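PDB 5OWU: importin subunit beta-1 from Saccharomyces cerevisiae, which carries proteins into the nucleus by pairing with importin alpha, the subunit that recognises the classical nuclear localization signal of the cargo. Local coordinates for residues G436-I446 with W475-L484; V660-N668 with V705-I713. All coordinates share one frame; numbering follows the deposited sequence.

Contact 1 of 2, residues G436-I446 with W475-L484; sequences GRIADSVAESI and WTIINLVEQL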
loop_
_atom_site.group_PDB
_atom_site.type_symbol
_atom_site.label_atom_id
_atom_site.label_comp_id
_atom_site.label_asym_id
_atom_site.label_seq_id
_atom_site.Cartn_x
_atom_site.Cartn_y
_atom_site.Cartn_z
ATOM N N GLY A 436 -9.164 -15.349 -17.948
ATOM C CA GLY A 436 -9.072 -15.246 -16.499
ATOM C C GLY A 436 -10.052 -14.249 -15.903
ATOM O O GLY A 436 -10.587 -14.474 -14.821
ATOM N N ARG A 437 -10.272 -13.118 -16.585
ATOM C CA ARG A 437 -11.239 -12.121 -16.115
ATOM C C ARG A 437 -12.666 -12.672 -16.138
ATOM O O ARG A 437 -13.443 -12.481 -15.184
ATOM C CB ARG A 437 -11.138 -10.865 -16.990
ATOM C CG ARG A 437 -9.792 -10.152 -16.881
ATOM C CD ARG A 437 -9.742 -9.278 -15.634
ATOM N NE ARG A 437 -10.736 -8.213 -15.742
ATOM C CZ ARG A 437 -11.002 -7.321 -14.795
ATOM N NH1 ARG A 437 -10.348 -7.346 -13.639
ATOM N NH2 ARG A 437 -11.938 -6.404 -15.008
ATOM N N ILE A 438 -13.023 -13.351 -17.231
ATOM C CA ILE A 438 -14.328 -13.997 -17.314
ATOM C C ILE A 438 -14.478 -14.985 -16.170
ATOM O O ILE A 438 -15.489 -14.999 -15.457
ATOM C CB ILE A 438 -14.499 -14.681 -18.682
ATOM C CG1 ILE A 438 -14.466 -13.634 -19.796
ATOM C CG2 ILE A 438 -15.805 -15.459 -18.737
ATOM C CD1 ILE A 438 -14.436 -14.199 -21.186
ATOM N N ALA A 439 -13.460 -15.824 -15.969
ATOM C CA ALA A 439 -13.523 -16.814 -14.904
ATOM C C ALA A 439 -13.626 -16.139 -13.550
ATOM O O ALA A 439 -14.357 -16.598 -12.670
ATOM C CB ALA A 439 -12.291 -17.719 -14.950
ATOM N N ASP A 440 -12.914 -15.032 -13.375
ATOM C CA ASP A 440 -12.762 -14.459 -12.047
ATOM C C ASP A 440 -14.052 -13.808 -11.568
ATOM O O ASP A 440 -14.411 -13.931 -10.393
ATOM C CB ASP A 440 -11.621 -13.443 -12.039
ATOM C CG ASP A 440 -11.107 -13.158 -10.648
ATOM O OD1 ASP A 440 -11.203 -14.062 -9.793
ATOM O OD2 ASP A 440 -10.609 -12.040 -10.405
ATOM N N SER A 441 -14.760 -13.112 -12.462
ATOM C CA SER A 441 -15.941 -12.369 -12.032
ATOM C C SER A 441 -17.258 -13.102 -12.271
ATOM O O SER A 441 -18.182 -12.972 -11.462
ATOM C CB SER A 441 -15.981 -11.005 -12.723
ATOM O OG SER A 441 -14.989 -10.139 -12.186
ATOM N N VAL A 442 -17.386 -13.858 -13.359
ATOM C CA VAL A 442 -18.616 -14.598 -13.615
ATOM C C VAL A 442 -18.310 -16.014 -14.106
ATOM O O VAL A 442 -18.727 -16.413 -15.197
ATOM C CB VAL A 442 -19.521 -13.811 -14.594
ATOM C CG1 VAL A 442 -18.859 -13.556 -15.952
ATOM C CG2 VAL A 442 -20.876 -14.474 -14.746
ATOM N N ALA A 443 -17.645 -16.817 -13.263
ATOM C CA ALA A 443 -17.230 -18.163 -13.660
ATOM C C ALA A 443 -18.417 -19.038 -14.015
ATOM O O ALA A 443 -18.280 -19.966 -14.825
ATOM C CB ALA A 443 -16.439 -18.846 -12.539
ATOM N N GLU A 444 -19.579 -18.791 -13.409
ATOM C CA GLU A 444 -20.755 -19.550 -13.793
ATOM C C GLU A 444 -21.204 -19.235 -15.219
ATOM O O GLU A 444 -22.059 -19.949 -15.752
ATOM C CB GLU A 444 -21.869 -19.267 -12.796
ATOM C CG GLU A 444 -21.549 -19.736 -11.377
ATOM C CD GLU A 444 -20.550 -18.836 -10.655
ATOM O OE1 GLU A 444 -20.324 -17.696 -11.112
ATOM O OE2 GLU A 444 -19.991 -19.271 -9.625
ATOM N N SER A 445 -20.652 -18.177 -15.843
ATOM C CA SER A 445 -20.964 -17.852 -17.239
ATOM C C SER A 445 -20.432 -18.913 -18.201
ATOM O O SER A 445 -20.871 -18.966 -19.358
ATOM C CB SER A 445 -20.377 -16.488 -17.650
ATOM O OG SER A 445 -18.974 -16.412 -17.431
ATOM N N ILE A 446 -19.482 -19.738 -17.767
ATOM C CA ILE A 446 -18.892 -20.762 -18.623
ATOM C C ILE A 446 -19.654 -22.063 -18.401
ATOM O O ILE A 446 -19.467 -22.743 -17.387
ATOM C CB ILE A 446 -17.402 -20.934 -18.334
ATOM C CG1 ILE A 446 -16.705 -19.568 -18.312
ATOM C CG2 ILE A 446 -16.781 -21.862 -19.385
ATOM C CD1 ILE A 446 -15.270 -19.616 -17.813
ATOM N N TRP A 475 -2.579 -17.953 -13.998
ATOM C CA TRP A 475 -3.459 -17.025 -13.279
ATOM C C TRP A 475 -4.923 -17.350 -13.543
ATOM O O TRP A 475 -5.768 -17.326 -12.632
ATOM C CB TRP A 475 -3.140 -15.585 -13.711
ATOM C CG TRP A 475 -4.035 -14.493 -13.149
ATOM C CD1 TRP A 475 -3.990 -13.962 -11.890
ATOM C CD2 TRP A 475 -5.073 -13.776 -13.845
ATOM N NE1 TRP A 475 -4.942 -12.978 -11.752
ATOM C CE2 TRP A 475 -5.617 -12.841 -12.937
ATOM C CE3 TRP A 475 -5.593 -13.837 -15.144
ATOM C CZ2 TRP A 475 -6.660 -11.975 -13.284
ATOM C CZ3 TRP A 475 -6.640 -12.973 -15.491
ATOM C CH2 TRP A 475 -7.157 -12.058 -14.560
ATOM N N THR A 476 -5.242 -17.656 -14.803
ATOM C CA THR A 476 -6.609 -17.983 -15.188
ATOM C C THR A 476 -7.074 -19.270 -14.526
ATOM O O THR A 476 -8.223 -19.368 -14.085
ATOM C CB THR A 476 -6.689 -18.085 -16.712
ATOM O OG1 THR A 476 -6.542 -16.772 -17.270
ATOM C CG2 THR A 476 -8.009 -18.707 -17.184
ATOM N N ILE A 477 -6.193 -20.268 -14.445
ATOM C CA ILE A 477 -6.552 -21.516 -13.777
ATOM C C ILE A 477 -6.833 -21.261 -12.302
ATOM O O ILE A 477 -7.815 -21.768 -11.742
ATOM C CB ILE A 477 -5.446 -22.568 -13.981
ATOM C CG1 ILE A 477 -5.446 -23.037 -15.440
ATOM C CG2 ILE A 477 -5.636 -23.748 -13.044
ATOM C CD1 ILE A 477 -4.223 -23.830 -15.837
ATOM N N ILE A 478 -5.991 -20.454 -11.655
ATOM C CA ILE A 478 -6.263 -20.079 -10.271
ATOM C C ILE A 478 -7.672 -19.501 -10.155
ATOM O O ILE A 478 -8.469 -19.928 -9.312
ATOM C CB ILE A 478 -5.191 -19.098 -9.761
ATOM C CG1 ILE A 478 -3.871 -19.845 -9.561
ATOM C CG2 ILE A 478 -5.626 -18.438 -8.444
ATOM C CD1 ILE A 478 -2.670 -18.928 -9.345
ATOM N N ASN A 479 -8.012 -18.542 -11.024
ATOM C CA ASN A 479 -9.348 -17.938 -10.967
ATOM C C ASN A 479 -10.447 -18.982 -11.142
ATOM O O ASN A 479 -11.451 -18.973 -10.416
ATOM C CB ASN A 479 -9.485 -16.860 -12.034
ATOM C CG ASN A 479 -8.620 -15.666 -11.757
ATOM O OD1 ASN A 479 -8.036 -15.556 -10.686
ATOM N ND2 ASN A 479 -8.543 -14.747 -12.717
ATOM N N LEU A 480 -10.290 -19.873 -12.124
ATOM C CA LEU A 480 -11.299 -20.900 -12.355
ATOM C C LEU A 480 -11.527 -21.734 -11.110
ATOM O O LEU A 480 -12.674 -21.961 -10.701
ATOM C CB LEU A 480 -10.884 -21.804 -13.513
ATOM C CG LEU A 480 -11.162 -21.306 -14.923
ATOM C CD1 LEU A 480 -10.498 -22.241 -15.923
ATOM C CD2 LEU A 480 -12.659 -21.215 -15.179
ATOM N N VAL A 481 -10.443 -22.226 -10.505
ATOM C CA VAL A 481 -10.579 -23.090 -9.339
ATOM C C VAL A 481 -11.202 -22.323 -8.179
ATOM O O VAL A 481 -12.116 -22.815 -7.507
ATOM C CB VAL A 481 -9.210 -23.686 -8.959
ATOM C CG1 VAL A 481 -9.284 -24.446 -7.633
ATOM C CG2 VAL A 481 -8.722 -24.595 -10.068
ATOM N N GLU A 482 -10.722 -21.101 -7.933
ATOM C CA GLU A 482 -11.233 -20.314 -6.814
ATOM C C GLU A 482 -12.728 -20.048 -6.956
ATOM O O GLU A 482 -13.481 -20.138 -5.977
ATOM C CB GLU A 482 -10.467 -18.992 -6.711
ATOM C CG GLU A 482 -9.109 -19.101 -6.043
ATOM C CD GLU A 482 -8.368 -17.777 -6.008
ATOM O OE1 GLU A 482 -8.813 -16.820 -6.676
ATOM O OE2 GLU A 482 -7.334 -17.696 -5.318
ATOM N N GLN A 483 -13.181 -19.728 -8.166
ATOM C CA GLN A 483 -14.570 -19.337 -8.346
ATOM C C GLN A 483 -15.506 -20.524 -8.522
ATOM O O GLN A 483 -16.698 -20.393 -8.241
ATOM C CB GLN A 483 -14.691 -18.394 -9.547
ATOM C CG GLN A 483 -13.942 -17.091 -9.355
ATOM C CD GLN A 483 -14.523 -16.266 -8.224
ATOM O OE1 GLN A 483 -13.814 -15.856 -7.306
ATOM N NE2 GLN A 483 -15.823 -16.025 -8.287
ATOM N N LEU A 484 -15.008 -21.679 -8.962
ATOM C CA LEU A 484 -15.887 -22.815 -9.201
ATOM C C LEU A 484 -15.864 -23.852 -8.087
ATOM O O LEU A 484 -16.806 -24.645 -7.987
ATOM C CB LEU A 484 -15.524 -23.491 -10.527
ATOM C CG LEU A 484 -15.745 -22.621 -11.767
ATOM C CD1 LEU A 484 -15.227 -23.306 -13.010
ATOM C CD2 LEU A 484 -17.225 -22.298 -11.930
HETATM O O HOH W 1 -17.104 -15.808 -10.861
HETATM O O HOH W 2 -10.862 -15.685 -7.749
#
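Gly-436 packs against Trp-475 and Thr-476 where two nearly parallel helices meet, a largely buried contact between successive HEAT repeats, 10 and 11. The axes of the short segments come within 7.9 Å and cross at 19°. The close approach depends on glycine. Gly-436 CA lies 3.1 Å from Thr-476 OG1, which alone leaves no room for a CB. Thr-476 OG1 is hydrogen-bonded to Ala-432 O, back on helix 425-442. Trp-475 is given in one of two deposited conformers; its CZ3 lies 3.5 Å from Gly-436 CA and its edge takes Arg-437 CG. The ring also meets that of Trp-433, the planes almost parallel.

Asn-479 makes the direct hydrogen bond of the contact, from ND2 to Gly-436 O at 2.9 Å. The donor stands above the carbonyl plane, and Asp-440 N reaches the same oxygen from the opposite face. The amide of Asn-479 also stacks on the Asp-440 carboxylate, planes 12° apart. Deeper in, Ala-439 CB touches Leu-480 CD2 at 3.5 Å and Ala-443 CB touches Leu-484 CD2 at 3.6 Å. Gln-483 is bent at chi2 (-65°), which lays its amide by Asp-440 O. From there Gln-483 NE2 donates to a water 2.9 Å away that also accepts from Ala-443 N. Small residues thus let the backbones close up, while the Asn-479 amide serves Gly-436 O and a water held by Gln-483 serves Ala-443 N.

Contact 2 of 2, residues V660-N668 with V705-I713; sequences VGFIADISN and VFGDIASNI
Val-660 and Val-705 meet at one end of a helix pair in a HEAT-repeat solenoid. Helix 655-669 of repeat 15 runs beside helix 698-713 of repeat 16, with the segment axes 9.0 Å apart at closest and crossing at 18°.

The apolar part comes first along both helices. Val-660 CG1 rests 3.7 Å from Val-705 CB. Val-705 turns CG2 anti to its own backbone nitrogen, and this methyl touches both Ile-663 CG2 and Ala-664 CB, about 4.0 Å from each. Ile-663 CG2 also reaches Ile-709 CD1. Helix 675-689 packs against this layer, with Leu-685 touching both Val-705 and Ile-709.

The middle is mixed. Ala-664 CB sits 3.3 Å from Asp-708 OD2. Ser-667 has chi1 at 82°, which places OG between its backbone nitrogen and carbonyl carbon, and OG donates to Ala-664 O, one turn back. Ser-667 OG also lies against Asp-708 CB at 3.5 Å. A leucine in place of Ser-667 would probably be too bulky beside Asp-708, pushing the helices apart and leaving Ala-664 O without its hydroxyl partner.

The polar end belongs to two asparagines and a water. The water donates to Asp-708 OD1 and, weakly, to Asn-668 OD1. In the conformer given here, one of two deposited, Asn-712 lies against the backbone carbonyl of Ser-667, its ND2 donating to Asp-708 O in its own helix. In that conformer ND2 also donates to Asn-668 OD1 across the gap, 3.2 Å away and nearly straight at 169°, with the acceptor in the plane of the Asn-712 amide.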
loop_
_atom_site.group_PDB
_atom_site.type_symbol
_atom_site.label_atom_id
_atom_site.label_comp_id
_atom_site.label_asym_id
_atom_site.label_seq_id
_atom_site.Cartn_x
_atom_site.Cartn_y
_atom_site.Cartn_z
ATOM N N VAL A 660 9.394 -17.270 14.695
ATOM C CA VAL A 660 8.268 -17.058 15.604
ATOM C C VAL A 660 7.066 -17.865 15.137
ATOM O O VAL A 660 6.308 -18.407 15.951
ATOM C CB VAL A 660 7.921 -15.564 15.719
ATOM C CG1 VAL A 660 6.633 -15.375 16.529
ATOM C CG2 VAL A 660 9.051 -14.800 16.375
ATOM N N GLY A 661 6.863 -17.947 13.820
ATOM C CA GLY A 661 5.778 -18.764 13.301
ATOM C C GLY A 661 5.957 -20.236 13.603
ATOM O O GLY A 661 4.973 -20.968 13.774
ATOM N N PHE A 662 7.206 -20.699 13.662
ATOM C CA PHE A 662 7.465 -22.053 14.139
ATOM C C PHE A 662 6.996 -22.215 15.576
ATOM O O PHE A 662 6.324 -23.198 15.919
ATOM C CB PHE A 662 8.952 -22.382 14.036
ATOM C CG PHE A 662 9.309 -23.732 14.593
ATOM C CD1 PHE A 662 9.177 -24.870 13.820
ATOM C CD2 PHE A 662 9.766 -23.862 15.891
ATOM C CE1 PHE A 662 9.503 -26.117 14.329
ATOM C CE2 PHE A 662 10.089 -25.106 16.408
ATOM C CZ PHE A 662 9.957 -26.234 15.624
ATOM N N ILE A 663 7.348 -21.259 16.440
ATOM C CA ILE A 663 6.874 -21.333 17.823
ATOM C C ILE A 663 5.349 -21.395 17.851
ATOM O O ILE A 663 4.757 -22.203 18.580
ATOM C CB ILE A 663 7.416 -20.151 18.648
ATOM C CG1 ILE A 663 8.942 -20.159 18.647
ATOM C CG2 ILE A 663 6.899 -20.227 20.092
ATOM C CD1 ILE A 663 9.570 -18.929 19.278
ATOM N N ALA A 664 4.690 -20.557 17.044
ATOM C CA ALA A 664 3.231 -20.583 16.977
ATOM C C ALA A 664 2.724 -21.967 16.601
ATOM O O ALA A 664 1.768 -22.470 17.203
ATOM C CB ALA A 664 2.727 -19.546 15.971
ATOM N N ASP A 665 3.355 -22.605 15.614
ATOM C CA ASP A 665 2.898 -23.925 15.190
ATOM C C ASP A 665 3.084 -24.965 16.290
ATOM O O ASP A 665 2.151 -25.715 16.601
ATOM C CB ASP A 665 3.626 -24.355 13.918
ATOM C CG ASP A 665 2.940 -23.857 12.671
ATOM O OD1 ASP A 665 1.697 -23.968 12.610
ATOM O OD2 ASP A 665 3.632 -23.340 11.765
ATOM N N ILE A 666 4.272 -25.032 16.898
ATOM C CA ILE A 666 4.498 -26.115 17.855
ATOM C C ILE A 666 3.686 -25.895 19.125
ATOM O O ILE A 666 3.312 -26.861 19.802
ATOM C CB ILE A 666 5.995 -26.302 18.178
ATOM C CG1 ILE A 666 6.601 -25.052 18.812
ATOM C CG2 ILE A 666 6.774 -26.701 16.925
ATOM C CD1 ILE A 666 7.889 -25.329 19.547
ATOM N N SER A 667 3.391 -24.643 19.479
ATOM C CA SER A 667 2.526 -24.419 20.632
ATOM C C SER A 667 1.174 -25.096 20.443
ATOM O O SER A 667 0.576 -25.567 21.415
ATOM C CB SER A 667 2.348 -22.923 20.882
ATOM O OG SER A 667 1.354 -22.376 20.035
ATOM N N ASN A 668 0.682 -25.162 19.208
ATOM C CA ASN A 668 -0.584 -25.824 18.917
ATOM C C ASN A 668 -0.416 -27.322 18.680
ATOM O O ASN A 668 -1.248 -28.116 19.133
ATOM C CB ASN A 668 -1.243 -25.176 17.695
ATOM C CG ASN A 668 -1.502 -23.684 17.886
ATOM O OD1 ASN A 668 -2.124 -23.269 18.866
ATOM N ND2 ASN A 668 -1.018 -22.872 16.949
ATOM N N VAL A 705 2.296 -14.285 19.206
ATOM C CA VAL A 705 2.683 -15.614 19.659
ATOM C C VAL A 705 2.506 -15.714 21.162
ATOM O O VAL A 705 2.257 -16.808 21.690
ATOM C CB VAL A 705 4.115 -15.963 19.200
ATOM C CG1 VAL A 705 5.181 -15.449 20.168
ATOM C CG2 VAL A 705 4.254 -17.460 19.011
ATOM N N PHE A 706 2.567 -14.582 21.879
ATOM C CA PHE A 706 2.230 -14.637 23.297
ATOM C C PHE A 706 0.850 -15.247 23.479
ATOM O O PHE A 706 0.653 -16.123 24.336
ATOM C CB PHE A 706 2.297 -13.241 23.920
ATOM C CG PHE A 706 3.700 -12.722 24.120
ATOM C CD1 PHE A 706 4.717 -13.561 24.551
ATOM C CD2 PHE A 706 3.997 -11.389 23.884
ATOM C CE1 PHE A 706 6.002 -13.079 24.743
ATOM C CE2 PHE A 706 5.283 -10.904 24.076
ATOM C CZ PHE A 706 6.285 -11.753 24.502
ATOM N N GLY A 707 -0.095 -14.853 22.621
ATOM C CA GLY A 707 -1.433 -15.418 22.692
ATOM C C GLY A 707 -1.429 -16.911 22.442
ATOM O O GLY A 707 -2.114 -17.671 23.134
ATOM N N ASP A 708 -0.649 -17.355 21.454
ATOM C CA ASP A 708 -0.530 -18.788 21.219
ATOM C C ASP A 708 -0.008 -19.481 22.467
ATOM O O ASP A 708 -0.582 -20.473 22.936
ATOM C CB ASP A 708 0.395 -19.053 20.029
ATOM C CG ASP A 708 -0.138 -18.473 18.747
ATOM O OD1 ASP A 708 -1.352 -18.591 18.517
ATOM O OD2 ASP A 708 0.658 -17.895 17.987
ATOM N N ILE A 709 1.052 -18.928 23.059
ATOM C CA ILE A 709 1.683 -19.611 24.181
ATOM C C ILE A 709 0.713 -19.671 25.350
ATOM O O ILE A 709 0.420 -20.747 25.892
ATOM C CB ILE A 709 3.008 -18.919 24.550
ATOM C CG1 ILE A 709 4.006 -19.115 23.400
ATOM C CG2 ILE A 709 3.550 -19.462 25.883
ATOM C CD1 ILE A 709 5.357 -18.465 23.598
ATOM N N ALA A 710 0.155 -18.519 25.716
ATOM C CA ALA A 710 -0.821 -18.490 26.797
ATOM C C ALA A 710 -1.972 -19.447 26.518
ATOM O O ALA A 710 -2.511 -20.068 27.441
ATOM C CB ALA A 710 -1.350 -17.070 26.996
ATOM N N SER A 711 -2.368 -19.584 25.252
ATOM C CA SER A 711 -3.536 -20.407 24.988
ATOM C C SER A 711 -3.235 -21.858 25.303
ATOM O O SER A 711 -4.115 -22.605 25.749
ATOM C CB SER A 711 -3.984 -20.275 23.534
ATOM O OG SER A 711 -5.154 -21.041 23.346
ATOM N N ASN A 712 -2.001 -22.287 25.066
ATOM C CA ASN A 712 -1.694 -23.696 25.219
ATOM C C ASN A 712 -1.171 -24.061 26.610
ATOM O O ASN A 712 -1.413 -25.183 27.066
ATOM C CB ASN A 712 -0.715 -24.112 24.125
ATOM C CG ASN A 712 -1.383 -24.140 22.736
ATOM O OD1 ASN A 712 -2.151 -25.050 22.433
ATOM N ND2 ASN A 712 -1.107 -23.132 21.907
ATOM N N ILE A 713 -0.493 -23.147 27.319
ATOM C CA ILE A 713 0.049 -23.491 28.643
ATOM C C ILE A 713 -0.864 -23.054 29.782
ATOM O O ILE A 713 -0.577 -23.360 30.954
ATOM C CB ILE A 713 1.476 -22.919 28.850
ATOM C CG1 ILE A 713 1.472 -21.391 29.037
ATOM C CG2 ILE A 713 2.376 -23.314 27.680
ATOM C CD1 ILE A 713 2.850 -20.830 29.461
HETATM O O HOH W 3 -3.445 -20.117 19.472
#

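How the contacts relate
From the N terminus, the chain passes through the first nine HEAT repeats before contact 1. Helix 425-442 ends repeat 10. The chain then goes through helix 452-463 and returns on helix 467-484, so 436-446 and 475-484 close a loop of 28 residues. Four helices, from 496-507 to 563-586, follow directly. Contact 2 comes later: helix 655-669 leads through helix 675-689 to helix 698-713, closing a loop of 36 residues. The two loops lie in series, neither nested nor crossed. Each joins neighbouring repeats, 10 to 11 and 15 to 16. The centres of contact 1 and contact 2 are about 37 Å apart. The nearest atoms of contact 1 and contact 2 are about 21 Å apart, so they are separate joints along one superhelix.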